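Local coordinates for protein D-ribitol-5-phosphate phosphatase (Bacteroides thetaiotaomicron, PDB 4JB3) that removes the phosphate from D-ribitol 5-phosphate and D-ribitol 1-phosphate, and also from 5-amino-6-(5-phospho-D-ribitylamino)uracil, at residues A[62-75]-A[160-172]. Numbering follows the deposited sequence.
Sequences YHQTGIFQELEEGK and YLSYQLGHTKPAP
Gly-74, the positive-phi residue of the Schellman motif that closes helix 66-72, lies backbone to backbone against Tyr-163, their CA atoms 4.1 Å apart, where the chain leaves edge strand 158-161 of the parallel HAD-fold sheet. The contact thus joins a helix of the cap that closes over the active site to the core domain. A side chain on Gly-74 would run into Tyr-163 O; Gly-166, glycine because of its own positive-phi backbone, points a C-H at Glu-73 O (CA to O 3.2 Å, 162° at the hydrogen). Beside them Ser-162 OG donates to Glu-72 O (2.6 Å), in the carbonyl plane and on a lone pair, while also accepting from Thr-132 N; the Glu-72 carboxylate itself turns to Asn-133 and a bound glycerol. Glu-73 reaches across Thr-168 at about a right angle, its chain extended beyond CG, with CG on the threonine methyl CG2 at 3.6 Å. Glu-73 OE2 accepts a hydrogen bond from Thr-168 OG1 (2.8 Å) on its anti lone pair and one from the Gln-69 amide N-H from above the carboxylate plane; water 2 links it to Thr-168 N, and Lys-75 NZ makes a salt bridge to OE1. Replacing Glu-73 by an alanine would probably leave the Thr-168 hydroxyl and the Gln-69 amide without their shared acceptor and take this salt-bridge partner from Lys-75. Lys-169 follows Thr-168 and carries its ammonium group to Asp-193 and to Asp-30, probably the catalytic nucleophile, so this anchored loop is part of the catalytic end of the sheet. With CG anti to its own N (chi1 -178°), His-63 ND1 donates to Lys-169 O (3.0 Å, N-H...O 167°), which lies at the ring edge, close to the imidazole plane, while water 1, bridging Gln-64 O and Thr-168 OG1, sits over the centre of one imidazole face.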
loop_
_atom_site.group_PDB
_atom_site.type_symbol
_atom_site.label_atom_id
_atom_site.label_comp_id
_atom_site.label_asym_id
_atom_site.label_seq_id
_atom_site.Cartn_x
_atom_site.Cartn_y
_atom_site.Cartn_z
ATOM N N TYR A 62 7.840 6.482 -0.184
ATOM C CA TYR A 62 7.600 5.650 -1.371
ATOM C C TYR A 62 8.492 4.427 -1.492
ATOM O O TYR A 62 8.057 3.387 -1.986
ATOM C CB TYR A 62 7.775 6.476 -2.648
ATOM C CG TYR A 62 6.952 7.735 -2.687
ATOM C CD1 TYR A 62 5.567 7.682 -2.784
ATOM C CD2 TYR A 62 7.560 8.977 -2.628
ATOM C CE1 TYR A 62 4.814 8.839 -2.821
ATOM C CE2 TYR A 62 6.818 10.139 -2.668
ATOM C CZ TYR A 62 5.450 10.063 -2.757
ATOM O OH TYR A 62 4.711 11.223 -2.797
ATOM N N HIS A 63 9.740 4.568 -1.067
ATOM C CA HIS A 63 10.738 3.523 -1.234
ATOM C C HIS A 63 11.761 3.610 -0.109
ATOM O O HIS A 63 12.593 4.520 -0.084
ATOM C CB HIS A 63 11.430 3.689 -2.593
ATOM C CG HIS A 63 12.441 2.630 -2.899
ATOM N ND1 HIS A 63 12.115 1.449 -3.537
ATOM C CD2 HIS A 63 13.774 2.577 -2.668
ATOM C CE1 HIS A 63 13.204 0.713 -3.676
ATOM N NE2 HIS A 63 14.224 1.376 -3.159
ATOM N N GLN A 64 11.708 2.659 0.820
ATOM C CA GLN A 64 12.647 2.664 1.934
ATOM C C GLN A 64 14.037 2.256 1.478
ATOM O O GLN A 64 14.197 1.675 0.403
ATOM C CB GLN A 64 12.175 1.729 3.049
ATOM C CG GLN A 64 10.722 1.930 3.476
ATOM C CD GLN A 64 10.398 3.360 3.848
ATOM O OE1 GLN A 64 11.250 4.109 4.339
ATOM N NE2 GLN A 64 9.157 3.757 3.598
ATOM N N THR A 65 15.036 2.580 2.298
ATOM C CA THR A 65 16.412 2.166 2.059
ATOM C C THR A 65 16.977 1.500 3.312
ATOM O O THR A 65 16.294 1.428 4.345
ATOM C CB THR A 65 17.306 3.358 1.683
ATOM O OG1 THR A 65 17.307 4.306 2.757
ATOM C CG2 THR A 65 16.787 4.027 0.419
ATOM N N GLY A 66 18.208 1.008 3.223
ATOM C CA GLY A 66 18.848 0.384 4.372
ATOM C C GLY A 66 18.067 -0.803 4.912
ATOM O O GLY A 66 17.470 -1.562 4.143
ATOM N N ILE A 67 18.045 -0.954 6.233
ATOM C CA ILE A 67 17.355 -2.086 6.836
ATOM C C ILE A 67 15.839 -1.997 6.649
ATOM O O ILE A 67 15.137 -3.012 6.700
ATOM C CB ILE A 67 17.700 -2.278 8.333
ATOM C CG1 ILE A 67 17.299 -1.039 9.145
ATOM C CG2 ILE A 67 19.165 -2.615 8.500
ATOM C CD1 ILE A 67 17.374 -1.268 10.649
ATOM N N PHE A 68 15.335 -0.787 6.437
ATOM C CA PHE A 68 13.915 -0.598 6.155
ATOM C C PHE A 68 13.554 -1.208 4.808
ATOM O O PHE A 68 12.540 -1.891 4.698
ATOM C CB PHE A 68 13.543 0.890 6.240
ATOM C CG PHE A 68 13.622 1.446 7.636
ATOM C CD1 PHE A 68 14.841 1.847 8.174
ATOM C CD2 PHE A 68 12.473 1.559 8.412
ATOM C CE1 PHE A 68 14.913 2.346 9.472
ATOM C CE2 PHE A 68 12.535 2.061 9.706
ATOM C CZ PHE A 68 13.759 2.447 10.234
ATOM N N GLN A 69 14.394 -0.981 3.800
ATOM C CA GLN A 69 14.229 -1.647 2.507
ATOM C C GLN A 69 14.363 -3.156 2.641
ATOM O O GLN A 69 13.569 -3.913 2.070
ATOM C CB GLN A 69 15.257 -1.140 1.501
ATOM C CG GLN A 69 15.311 -1.958 0.213
ATOM C CD GLN A 69 16.142 -1.291 -0.858
ATOM O OE1 GLN A 69 16.977 -0.435 -0.566
ATOM N NE2 GLN A 69 15.908 -1.665 -2.113
ATOM N N GLU A 70 15.376 -3.598 3.381
ATOM C CA GLU A 70 15.592 -5.028 3.552
ATOM C C GLU A 70 14.368 -5.706 4.157
ATOM O O GLU A 70 13.986 -6.799 3.736
ATOM C CB GLU A 70 16.862 -5.314 4.373
ATOM C CG GLU A 70 18.138 -5.055 3.592
ATOM C CD GLU A 70 19.375 -5.066 4.461
ATOM O OE1 GLU A 70 19.249 -5.343 5.667
ATOM O OE2 GLU A 70 20.475 -4.788 3.939
ATOM N N LEU A 71 13.734 -5.051 5.129
ATOM C CA LEU A 71 12.506 -5.575 5.710
ATOM C C LEU A 71 11.401 -5.637 4.662
ATOM O O LEU A 71 10.719 -6.663 4.519
ATOM C CB LEU A 71 12.053 -4.705 6.887
ATOM C CG LEU A 71 10.697 -5.078 7.488
ATOM C CD1 LEU A 71 10.824 -6.403 8.256
ATOM C CD2 LEU A 71 10.162 -3.950 8.365
ATOM N N GLU A 72 11.248 -4.576 3.881
ATOM C CA GLU A 72 10.160 -4.541 2.905
ATOM C C GLU A 72 10.405 -5.438 1.692
ATOM O O GLU A 72 9.485 -5.701 0.917
ATOM C CB GLU A 72 9.804 -3.096 2.532
ATOM C CG GLU A 72 9.364 -2.314 3.778
ATOM C CD GLU A 72 8.243 -1.326 3.528
ATOM O OE1 GLU A 72 8.231 -0.645 2.473
ATOM O OE2 GLU A 72 7.356 -1.225 4.414
ATOM N N GLU A 73 11.627 -5.937 1.546
ATOM C CA GLU A 73 11.930 -6.912 0.491
ATOM C C GLU A 73 12.024 -8.344 1.012
ATOM O O GLU A 73 12.304 -9.268 0.246
ATOM C CB GLU A 73 13.216 -6.530 -0.242
ATOM C CG GLU A 73 13.045 -5.266 -1.039
ATOM C CD GLU A 73 14.296 -4.790 -1.732
ATOM O OE1 GLU A 73 15.367 -5.426 -1.587
ATOM O OE2 GLU A 73 14.206 -3.762 -2.435
ATOM N N GLY A 74 11.802 -8.522 2.309
ATOM C CA GLY A 74 11.847 -9.847 2.901
ATOM C C GLY A 74 13.255 -10.366 3.125
ATOM O O GLY A 74 13.430 -11.545 3.429
ATOM N N LYS A 75 14.253 -9.495 2.979
ATOM C CA LYS A 75 15.645 -9.898 3.166
ATOM C C LYS A 75 16.008 -9.921 4.640
ATOM O O LYS A 75 16.933 -10.633 5.053
ATOM C CB LYS A 75 16.567 -8.972 2.383
ATOM C CG LYS A 75 16.346 -9.071 0.884
ATOM C CD LYS A 75 17.270 -8.148 0.110
ATOM C CE LYS A 75 17.049 -8.299 -1.389
ATOM N NZ LYS A 75 18.013 -7.489 -2.185
ATOM N N TYR A 160 -0.454 -8.636 -3.434
ATOM C CA TYR A 160 0.935 -8.811 -3.831
ATOM C C TYR A 160 1.782 -7.891 -2.964
ATOM O O TYR A 160 1.767 -6.663 -3.113
ATOM C CB TYR A 160 1.128 -8.513 -5.323
ATOM C CG TYR A 160 0.371 -9.480 -6.205
ATOM C CD1 TYR A 160 0.940 -10.681 -6.584
ATOM C CD2 TYR A 160 -0.935 -9.215 -6.622
ATOM C CE1 TYR A 160 0.249 -11.583 -7.381
ATOM C CE2 TYR A 160 -1.633 -10.118 -7.420
ATOM C CZ TYR A 160 -1.037 -11.292 -7.796
ATOM O OH TYR A 160 -1.725 -12.190 -8.585
ATOM N N LEU A 161 2.529 -8.507 -2.055
ATOM C CA LEU A 161 3.227 -7.793 -0.984
ATOM C C LEU A 161 4.725 -7.872 -1.213
ATOM O O LEU A 161 5.280 -8.966 -1.362
ATOM C CB LEU A 161 2.878 -8.435 0.370
ATOM C CG LEU A 161 1.377 -8.573 0.660
ATOM C CD1 LEU A 161 1.144 -9.267 1.999
ATOM C CD2 LEU A 161 0.725 -7.199 0.648
ATOM N N SER A 162 5.382 -6.714 -1.219
ATOM C CA SER A 162 6.816 -6.650 -1.507
ATOM C C SER A 162 7.653 -7.643 -0.696
ATOM O O SER A 162 8.540 -8.302 -1.240
ATOM C CB SER A 162 7.331 -5.228 -1.271
ATOM O OG SER A 162 7.143 -4.858 0.085
ATOM N N TYR A 163 7.378 -7.752 0.601
ATOM C CA TYR A 163 8.238 -8.549 1.481
ATOM C C TYR A 163 8.126 -10.049 1.219
ATOM O O TYR A 163 9.004 -10.824 1.617
ATOM C CB TYR A 163 8.000 -8.205 2.956
ATOM C CG TYR A 163 6.690 -8.668 3.546
ATOM C CD1 TYR A 163 6.583 -9.909 4.158
ATOM C CD2 TYR A 163 5.565 -7.850 3.517
ATOM C CE1 TYR A 163 5.381 -10.328 4.717
ATOM C CE2 TYR A 163 4.364 -8.250 4.090
ATOM C CZ TYR A 163 4.281 -9.487 4.681
ATOM O OH TYR A 163 3.090 -9.903 5.250
ATOM N N GLN A 164 7.064 -10.458 0.535
ATOM C CA GLN A 164 6.911 -11.861 0.178
ATOM C C GLN A 164 7.458 -12.151 -1.209
ATOM O O GLN A 164 7.640 -13.309 -1.578
ATOM C CB GLN A 164 5.440 -12.252 0.237
ATOM C CG GLN A 164 4.876 -12.200 1.630
ATOM C CD GLN A 164 3.492 -12.794 1.696
ATOM O OE1 GLN A 164 2.691 -12.609 0.788
ATOM N NE2 GLN A 164 3.207 -13.525 2.766
ATOM N N LEU A 165 7.741 -11.095 -1.965
ATOM C CA LEU A 165 8.150 -11.238 -3.358
ATOM C C LEU A 165 9.618 -10.914 -3.629
ATOM O O LEU A 165 10.135 -11.231 -4.709
ATOM C CB LEU A 165 7.242 -10.404 -4.262
ATOM C CG LEU A 165 5.764 -10.775 -4.166
ATOM C CD1 LEU A 165 4.938 -9.859 -5.061
ATOM C CD2 LEU A 165 5.585 -12.226 -4.572
ATOM N N GLY A 166 10.289 -10.278 -2.671
ATOM C CA GLY A 166 11.726 -10.060 -2.780
ATOM C C GLY A 166 12.149 -8.780 -3.487
ATOM O O GLY A 166 13.341 -8.586 -3.750
ATOM N N HIS A 167 11.190 -7.918 -3.801
ATOM C CA HIS A 167 11.476 -6.663 -4.500
ATOM C C HIS A 167 10.508 -5.612 -4.009
ATOM O O HIS A 167 9.384 -5.942 -3.624
ATOM C CB HIS A 167 11.256 -6.812 -6.015
ATOM C CG HIS A 167 12.056 -7.906 -6.648
ATOM N ND1 HIS A 167 13.336 -7.717 -7.120
ATOM C CD2 HIS A 167 11.746 -9.198 -6.905
ATOM C CE1 HIS A 167 13.787 -8.851 -7.626
ATOM N NE2 HIS A 167 12.838 -9.763 -7.515
ATOM N N THR A 168 10.924 -4.346 -4.040
ATOM C CA THR A 168 10.022 -3.227 -3.781
ATOM C C THR A 168 9.820 -2.392 -5.037
ATOM O O THR A 168 10.761 -2.218 -5.825
ATOM C CB THR A 168 10.547 -2.300 -2.661
ATOM O OG1 THR A 168 11.954 -2.085 -2.838
ATOM C CG2 THR A 168 10.303 -2.920 -1.311
ATOM N N LYS A 169 8.603 -1.877 -5.217
ATOM C CA LYS A 169 8.339 -0.876 -6.252
ATOM C C LYS A 169 9.325 0.264 -6.004
ATOM O O LYS A 169 9.571 0.619 -4.849
ATOM C CB LYS A 169 6.904 -0.352 -6.138
ATOM C CG LYS A 169 5.822 -1.419 -6.349
ATOM C CD LYS A 169 4.431 -0.770 -6.331
ATOM C CE LYS A 169 4.111 -0.341 -4.932
ATOM N NZ LYS A 169 2.784 0.300 -4.832
ATOM N N PRO A 170 9.869 0.864 -7.070
ATOM C CA PRO A 170 9.461 0.719 -8.471
ATOM C C PRO A 170 10.234 -0.338 -9.259
ATOM O O PRO A 170 10.309 -0.217 -10.478
ATOM C CB PRO A 170 9.748 2.112 -9.038
ATOM C CG PRO A 170 11.010 2.511 -8.317
ATOM C CD PRO A 170 10.867 1.942 -6.913
ATOM N N ALA A 171 10.780 -1.354 -8.599
ATOM C CA ALA A 171 11.470 -2.416 -9.334
ATOM C C ALA A 171 10.510 -3.079 -10.315
ATOM O O ALA A 171 9.411 -3.492 -9.921
ATOM C CB ALA A 171 12.030 -3.449 -8.375
ATOM N N PRO A 172 10.913 -3.185 -11.592
ATOM C CA PRO A 172 10.027 -3.801 -12.583
ATOM C C PRO A 172 9.679 -5.234 -12.192
ATOM O O PRO A 172 8.604 -5.712 -12.555
ATOM C CB PRO A 172 10.869 -3.795 -13.864
ATOM C CG PRO A 172 11.857 -2.697 -13.671
ATOM C CD PRO A 172 12.157 -2.679 -12.196
HETATM O O HOH W 1 12.446 -0.395 -0.548
HETATM O O HOH W 2 13.634 -3.963 -5.041
HETATM O O HOH W 3 15.530 -7.226 -4.321
#